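Local coordinates for protein putative glycosyltransferase (GalT1) (Streptococcus parasanguinis FW213, PDB 5HEA) that probably transfers a sugar from a nucleotide-activated donor, this chain being the C-terminal portion of the protein with its GT-A type glycosyltransferase domain, at residues A148-L153 with S203-I208. Sequence-based numbering, arbitrary orientation.
Sequences AEWMDL and SQITFI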
loop_
_atom_site.group_PDB
_atom_site.type_symbol
_atom_site.label_atom_id
_atom_site.label_comp_id
_atom_site.label_asym_id
_atom_site.label_seq_id
_atom_site.Cartn_x
_atom_site.Cartn_y
_atom_site.Cartn_z
ATOM N N ALA A 148 -12.082 22.117 -40.067
ATOM C CA ALA A 148 -11.402 23.391 -39.792
ATOM C C ALA A 148 -12.352 24.473 -39.269
ATOM O O ALA A 148 -12.049 25.156 -38.282
ATOM C CB ALA A 148 -10.659 23.875 -41.029
ATOM N N GLU A 149 -13.506 24.615 -39.919
ATOM C CA GLU A 149 -14.562 25.516 -39.447
ATOM C C GLU A 149 -15.089 25.092 -38.086
ATOM O O GLU A 149 -15.358 25.925 -37.208
ATOM C CB GLU A 149 -15.737 25.533 -40.431
ATOM C CG GLU A 149 -15.421 26.148 -41.775
ATOM C CD GLU A 149 -16.581 26.024 -42.758
ATOM O OE1 GLU A 149 -17.380 25.071 -42.627
ATOM O OE2 GLU A 149 -16.691 26.879 -43.663
ATOM N N TRP A 150 -15.270 23.788 -37.925
ATOM C CA TRP A 150 -15.766 23.253 -36.668
ATOM C C TRP A 150 -14.811 23.577 -35.503
ATOM O O TRP A 150 -15.247 24.032 -34.440
ATOM C CB TRP A 150 -15.981 21.743 -36.781
ATOM C CG TRP A 150 -16.554 21.169 -35.548
ATOM C CD1 TRP A 150 -15.908 20.395 -34.624
ATOM C CD2 TRP A 150 -17.886 21.351 -35.061
ATOM N NE1 TRP A 150 -16.766 20.065 -33.605
ATOM C CE2 TRP A 150 -17.985 20.641 -33.844
ATOM C CE3 TRP A 150 -19.010 22.030 -35.541
ATOM C CZ2 TRP A 150 -19.167 20.591 -33.099
ATOM C CZ3 TRP A 150 -20.177 21.985 -34.799
ATOM C CH2 TRP A 150 -20.247 21.270 -33.591
ATOM N N MET A 151 -13.514 23.375 -35.728
ATOM C CA MET A 151 -12.497 23.585 -34.693
ATOM C C MET A 151 -12.189 25.060 -34.428
ATOM O O MET A 151 -11.099 25.386 -33.956
ATOM C CB MET A 151 -11.190 22.885 -35.081
ATOM C CG MET A 151 -11.280 21.367 -35.246
ATOM S SD MET A 151 -11.727 20.483 -33.736
ATOM C CE MET A 151 -11.565 18.806 -34.297
ATOM N N ASP A 152 -13.129 25.953 -34.719
ATOM C CA ASP A 152 -12.815 27.375 -34.648
ATOM C C ASP A 152 -13.739 28.200 -33.767
ATOM O O ASP A 152 -13.786 29.417 -33.899
ATOM C CB ASP A 152 -12.761 27.984 -36.048
ATOM C CG ASP A 152 -11.528 28.832 -36.258
ATOM O OD1 ASP A 152 -10.475 28.483 -35.688
ATOM O OD2 ASP A 152 -11.612 29.846 -36.982
ATOM N N LEU A 153 -14.466 27.546 -32.871
ATOM C CA LEU A 153 -15.308 28.258 -31.914
ATOM C C LEU A 153 -14.482 29.192 -31.023
ATOM O O LEU A 153 -14.957 30.246 -30.587
ATOM C CB LEU A 153 -16.071 27.261 -31.045
ATOM C CG LEU A 153 -15.178 26.122 -30.563
ATOM C CD1 LEU A 153 -15.280 25.941 -29.054
ATOM C CD2 LEU A 153 -15.550 24.849 -31.301
ATOM N N SER A 203 -15.224 13.995 -41.776
ATOM C CA SER A 203 -15.061 14.853 -42.956
ATOM C C SER A 203 -15.960 16.078 -42.845
ATOM O O SER A 203 -15.584 17.175 -43.252
ATOM C CB SER A 203 -15.413 14.096 -44.246
ATOM O OG SER A 203 -14.442 13.112 -44.553
ATOM N N GLN A 204 -17.154 15.877 -42.290
ATOM C CA GLN A 204 -18.125 16.948 -42.126
ATOM C C GLN A 204 -18.965 16.709 -40.881
ATOM O O GLN A 204 -19.320 15.574 -40.554
ATOM C CB GLN A 204 -19.047 17.041 -43.343
ATOM C CG GLN A 204 -20.156 18.087 -43.204
ATOM C CD GLN A 204 -21.011 18.193 -44.455
ATOM O OE1 GLN A 204 -20.648 18.876 -45.416
ATOM N NE2 GLN A 204 -22.148 17.508 -44.450
ATOM N N ILE A 205 -19.285 17.795 -40.191
ATOM C CA ILE A 205 -20.078 17.726 -38.984
ATOM C C ILE A 205 -21.301 18.622 -39.147
ATOM O O ILE A 205 -21.188 19.729 -39.665
ATOM C CB ILE A 205 -19.235 18.181 -37.791
ATOM C CG1 ILE A 205 -17.994 17.271 -37.675
ATOM C CG2 ILE A 205 -20.083 18.215 -36.524
ATOM C CD1 ILE A 205 -17.036 17.639 -36.551
ATOM N N THR A 206 -22.470 18.135 -38.729
ATOM C CA THR A 206 -23.685 18.940 -38.782
ATOM C C THR A 206 -24.108 19.352 -37.373
ATOM O O THR A 206 -24.249 18.507 -36.485
ATOM C CB THR A 206 -24.838 18.187 -39.465
ATOM O OG1 THR A 206 -24.462 17.863 -40.810
ATOM C CG2 THR A 206 -26.104 19.049 -39.487
ATOM N N PHE A 207 -24.292 20.654 -37.168
ATOM C CA PHE A 207 -24.745 21.170 -35.881
ATOM C C PHE A 207 -26.196 21.612 -35.963
ATOM O O PHE A 207 -26.570 22.339 -36.892
ATOM C CB PHE A 207 -23.873 22.354 -35.436
ATOM C CG PHE A 207 -24.281 22.937 -34.104
ATOM C CD1 PHE A 207 -24.074 22.226 -32.931
ATOM C CD2 PHE A 207 -24.863 24.187 -34.025
ATOM C CE1 PHE A 207 -24.441 22.751 -31.715
ATOM C CE2 PHE A 207 -25.247 24.720 -32.804
ATOM C CZ PHE A 207 -25.031 24.003 -31.650
ATOM N N ILE A 208 -27.019 21.177 -35.005
ATOM C CA ILE A 208 -28.372 21.734 -34.876
ATOM C C ILE A 208 -28.505 22.494 -33.561
ATOM O O ILE A 208 -28.327 21.917 -32.479
ATOM C CB ILE A 208 -29.501 20.668 -35.010
ATOM C CG1 ILE A 208 -29.122 19.375 -34.313
ATOM C CG2 ILE A 208 -29.777 20.356 -36.472
ATOM C CD1 ILE A 208 -30.177 18.297 -34.410
#
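Ile-205 and Phe-207 meet one indole, that of Trp-150, which reaches across from the end of the short helix 147-150. The CA atoms of Trp-150 and Ile-205 are 7.4 Å apart, and the contact between them is made by apolar side chains. No hydrogen bond crosses it.

Ile-205 comes first along the strand and lies over one face of the indole. Ile-205 CD1 makes a CH-pi contact with the five-membered ring of Trp-150, 3.7 Å from its centroid and 17° off the ring normal. The closest approach is Trp-150 CD1 to Ile-205 CD1, at 3.5 Å. The other branch lies farther along the same face, with Ile-205 CG2 4.1 Å from Trp-150 CE3. Ile-205 CG2 sits 3.9 Å above the plane of the Trp-150 indole, over its centre. Trp-150 has CG anti to its own N (chi1 -177°), which extends the ring from the helix across to the strand.

Strand 204-217 belongs to the mixed central sheet of a GT-A type fold. It runs antiparallel to strand 142-146 and parallel to strand 116-125. Helix 147-150 follows directly on strand 142-146, and the contact packs this short helix against strand 204-217 of the sheet. Thr-206, between the two contact residues, has its CB directed away from the helix. Its OG1 hydrogen-bonds to Ser-114 and Asn-144.

Phe-207 then returns to the indole, now at the edge of the six-membered ring. Phe-207 CB is 3.8 Å from Trp-150 CZ3, near the indole plane. Phe-207 CD1 lies 4.0 Å from Trp-150 CH2, while the phenyl ring meets that atom obliquely. All three touching residues are buried. Tyr-145 and Tyr-199 each pack edge-to-face with Trp-150, and Val-118 touches both Trp-150 and Phe-207.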